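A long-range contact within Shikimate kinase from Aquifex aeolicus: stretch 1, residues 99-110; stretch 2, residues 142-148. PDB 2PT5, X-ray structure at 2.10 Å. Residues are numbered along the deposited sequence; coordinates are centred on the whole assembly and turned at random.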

# COMPACT_ATOMS: atom_id res chain seq x y z
N ILE A 99 3.31 -5.37 -4.36
CA ILE A 99 4.55 -4.95 -4.99
C ILE A 99 5.61 -5.33 -3.96
O ILE A 99 5.84 -4.62 -2.98
CB ILE A 99 4.55 -3.45 -5.26
CG1 ILE A 99 3.39 -3.12 -6.21
CG2 ILE A 99 5.87 -3.03 -5.84
CD1 ILE A 99 3.13 -1.62 -6.39
N ASP A 100 6.25 -6.46 -4.22
CA ASP A 100 7.24 -7.06 -3.34
C ASP A 100 8.70 -6.63 -3.50
O ASP A 100 9.25 -6.68 -4.60
CB ASP A 100 7.17 -8.58 -3.52
CG ASP A 100 7.93 -9.34 -2.46
OD1 ASP A 100 8.36 -10.48 -2.75
OD2 ASP A 100 8.08 -8.83 -1.33
N ILE A 101 9.31 -6.19 -2.40
CA ILE A 101 10.72 -5.83 -2.39
C ILE A 101 11.38 -6.65 -1.27
O ILE A 101 10.78 -6.86 -0.21
CB ILE A 101 10.97 -4.33 -2.08
CG1 ILE A 101 10.21 -3.92 -0.82
CG2 ILE A 101 10.58 -3.47 -3.29
CD1 ILE A 101 10.50 -2.49 -0.37
N PRO A 102 12.60 -7.14 -1.51
CA PRO A 102 13.35 -7.95 -0.53
C PRO A 102 13.80 -7.13 0.68
O PRO A 102 13.86 -5.90 0.62
CB PRO A 102 14.52 -8.48 -1.35
CG PRO A 102 14.76 -7.37 -2.34
CD PRO A 102 13.36 -7.00 -2.76
N PHE A 103 14.11 -7.81 1.78
CA PHE A 103 14.52 -7.12 3.00
C PHE A 103 15.65 -6.11 2.81
O PHE A 103 15.59 -5.02 3.36
CB PHE A 103 14.92 -8.13 4.09
CG PHE A 103 15.08 -7.53 5.47
CD1 PHE A 103 14.05 -6.79 6.06
CD2 PHE A 103 16.24 -7.76 6.22
CE1 PHE A 103 14.17 -6.30 7.38
CE2 PHE A 103 16.37 -7.27 7.53
CZ PHE A 103 15.33 -6.54 8.11
N GLU A 104 16.67 -6.46 2.02
CA GLU A 104 17.78 -5.54 1.81
C GLU A 104 17.35 -4.23 1.14
O GLU A 104 17.89 -3.17 1.45
CB GLU A 104 18.92 -6.20 1.01
CG GLU A 104 18.59 -6.51 -0.44
CD GLU A 104 18.06 -7.91 -0.64
OE1 GLU A 104 17.61 -8.54 0.35
OE2 GLU A 104 18.08 -8.38 -1.80
N VAL A 105 16.38 -4.30 0.23
CA VAL A 105 15.89 -3.10 -0.45
C VAL A 105 15.08 -2.26 0.53
O VAL A 105 15.21 -1.03 0.58
CB VAL A 105 15.01 -3.46 -1.66
CG1 VAL A 105 14.33 -2.21 -2.20
CG2 VAL A 105 15.86 -4.11 -2.75
N PHE A 106 14.23 -2.94 1.28
CA PHE A 106 13.37 -2.33 2.30
C PHE A 106 14.24 -1.51 3.25
O PHE A 106 13.96 -0.35 3.54
CB PHE A 106 12.66 -3.45 3.07
CG PHE A 106 12.04 -3.01 4.37
CD1 PHE A 106 10.83 -2.32 4.40
CD2 PHE A 106 12.65 -3.35 5.58
CE1 PHE A 106 10.23 -1.98 5.60
CE2 PHE A 106 12.05 -3.01 6.79
CZ PHE A 106 10.84 -2.32 6.80
N LEU A 107 15.31 -2.14 3.71
CA LEU A 107 16.24 -1.53 4.65
C LEU A 107 16.89 -0.27 4.10
O LEU A 107 17.04 0.71 4.82
CB LEU A 107 17.31 -2.55 5.01
CG LEU A 107 17.51 -2.97 6.47
CD1 LEU A 107 16.21 -2.94 7.24
CD2 LEU A 107 18.13 -4.36 6.47
N GLU A 108 17.27 -0.30 2.83
CA GLU A 108 17.92 0.85 2.22
C GLU A 108 16.97 1.97 1.75
O GLU A 108 17.40 3.11 1.62
CB GLU A 108 18.83 0.39 1.07
CG GLU A 108 18.15 -0.39 -0.03
CD GLU A 108 19.11 -1.33 -0.77
OE1 GLU A 108 18.72 -1.89 -1.82
OE2 GLU A 108 20.25 -1.53 -0.29
N ARG A 109 15.70 1.65 1.53
CA ARG A 109 14.75 2.67 1.06
C ARG A 109 13.76 3.19 2.11
O ARG A 109 13.41 4.37 2.10
CB ARG A 109 13.94 2.14 -0.13
CG ARG A 109 14.73 1.79 -1.38
CD ARG A 109 13.77 1.30 -2.48
NE ARG A 109 14.47 0.76 -3.65
CZ ARG A 109 13.88 0.35 -4.76
NH1 ARG A 109 12.55 0.41 -4.89
NH2 ARG A 109 14.60 -0.14 -5.76
N CYS A 110 13.30 2.32 3.00
CA CYS A 110 12.31 2.71 4.00
C CYS A 110 12.84 3.50 5.20
O CYS A 110 14.04 3.57 5.45
CB CYS A 110 11.56 1.46 4.50
SG CYS A 110 10.12 0.89 3.51
N ILE A 142 -2.31 -10.78 -6.86
CA ILE A 142 -1.15 -10.68 -7.75
C ILE A 142 0.08 -10.16 -7.01
O ILE A 142 -0.01 -9.24 -6.19
CB ILE A 142 -1.45 -9.73 -8.93
CG1 ILE A 142 -2.75 -10.14 -9.62
CG2 ILE A 142 -0.30 -9.78 -9.93
CD1 ILE A 142 -3.21 -9.16 -10.69
N LYS A 143 1.23 -10.76 -7.31
CA LYS A 143 2.49 -10.37 -6.68
C LYS A 143 3.51 -10.07 -7.77
O LYS A 143 3.75 -10.90 -8.63
CB LYS A 143 3.00 -11.51 -5.79
CG LYS A 143 4.40 -11.28 -5.22
CD LYS A 143 4.91 -12.52 -4.48
CE LYS A 143 6.28 -12.28 -3.84
NZ LYS A 143 7.34 -11.95 -4.84
N VAL A 144 4.10 -8.88 -7.74
CA VAL A 144 5.09 -8.49 -8.73
C VAL A 144 6.38 -8.00 -8.07
O VAL A 144 6.36 -7.53 -6.93
CB VAL A 144 4.54 -7.37 -9.65
CG1 VAL A 144 3.27 -7.85 -10.36
CG2 VAL A 144 4.23 -6.13 -8.83
N LYS A 145 7.48 -8.11 -8.80
CA LYS A 145 8.80 -7.69 -8.33
C LYS A 145 8.88 -6.17 -8.31
O LYS A 145 8.87 -5.53 -9.36
CB LYS A 145 9.87 -8.25 -9.27
CG LYS A 145 11.21 -8.55 -8.63
CD LYS A 145 11.29 -10.02 -8.23
CE LYS A 145 12.71 -10.40 -7.84
NZ LYS A 145 13.68 -10.16 -8.95
N GLY A 146 8.96 -5.58 -7.12
CA GLY A 146 9.01 -4.13 -7.01
C GLY A 146 10.40 -3.53 -6.90
O GLY A 146 10.54 -2.34 -6.61
N GLU A 147 11.41 -4.35 -7.12
CA GLU A 147 12.79 -3.88 -7.05
C GLU A 147 13.10 -3.13 -8.34
O GLU A 147 13.96 -2.26 -8.37
CB GLU A 147 13.75 -5.07 -6.86
CG GLU A 147 15.22 -4.71 -7.05
CD GLU A 147 16.16 -5.64 -6.31
OE1 GLU A 147 15.83 -6.84 -6.15
OE2 GLU A 147 17.25 -5.18 -5.89
N LYS A 148 12.36 -3.47 -9.39
CA LYS A 148 12.52 -2.85 -10.71
C LYS A 148 11.97 -1.43 -10.80
O LYS A 148 11.20 -0.99 -9.95
CB LYS A 148 11.86 -3.75 -11.75
CG LYS A 148 12.50 -5.13 -11.82
CD LYS A 148 11.62 -6.16 -12.49
CE LYS A 148 12.27 -7.54 -12.42
NZ LYS A 148 11.39 -8.62 -12.95

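Two neighbouring strands lie side by side in parallel here, and the chain that leaves the first of them turns into a helix that stays close to the loop leaving the second. The contact buries 463 Å² in all, and its logic changes along stretch 1 from backbone pairing to side-chain packing and finally to a loose polar touch.

Ile-99 opens the contact from within the sheet, paired in register with Val-144 at a CA-CA distance of 5.2 Å. Both side chains project from the same face, where Ile-99 CG1 comes within 4.1 Å of Val-144 CG2. Two beta-branched residues, both buried, suit this place: they favour extended backbone and give that face an apolar surface. The other branch of the isoleucine reaches the loop that follows the neighbouring strand, putting Ile-99 CG2 3.5 Å from Gly-146 CA. Glycine is the residue that allows this closeness. A CB built ideally on Gly-146 would point toward stretch 1 and lie 2.4 Å from Ile-99 CG2, a plain clash, and at a tight 3.5 Å from Ile-101 CG2.

Asp-100 is the hub, and it buries more area in the contact than any other residue. Its backbone does what a parallel strand requires, reaching with its two polar groups to residues either side of its bridge partner, Lys-145: Asp-100 N donates to Val-144 O at 2.9 Å, and Gly-146 N donates to Asp-100 O at 2.8 Å. Both bonds are short and fairly straight. Its side chain, on the face opposite that of Ile-99 and Val-144, takes the t rotamer and forms a salt bridge from Asp-100 OD1 to Lys-143 NZ, 2.8 Å long. Lys-143 reaches it with chi1 to chi3 all t and a final m turn at chi4, so an exposed residue whose CA-to-CB bond points sideways can deliver its ammonium to a buried carboxylate. Both carboxylate oxygens also have hydrogen bonds elsewhere in the structure, so the buried charge is well provided for.

Beyond the strand, Ile-101 contributes one methyl, with CG2 3.5 Å from Gly-146 O, while the end of its side chain leads away. Pro-102 then sits at the N-cap position, a place that tolerates its missing amide hydrogen, and Pro-102 O accepts a hydrogen bond from Phe-106 N at 3.1 Å. The CA-to-CB bond of Pro-102 points toward stretch 2, and Pro-102 CG lies 4.0 Å from Glu-147 OE1.

The helix repeats this direction at intervals. Val-105 points toward stretch 2 and brings CG2 to 3.6 Å from Glu-147 OE2, so the carboxylate of the extended glutamate rests against apolar atoms of Pro-102 and Val-105. One helical turn later Arg-109, nearly straight after its m chi1, reaches the loop backbone: NH2 makes a weak hydrogen bond to Glu-147 O at 3.4 Å, near the plane of the guanidinium. Phe-103, Phe-106 and Leu-107 are out of reach, leaving the helix to meet stretch 2 along one side.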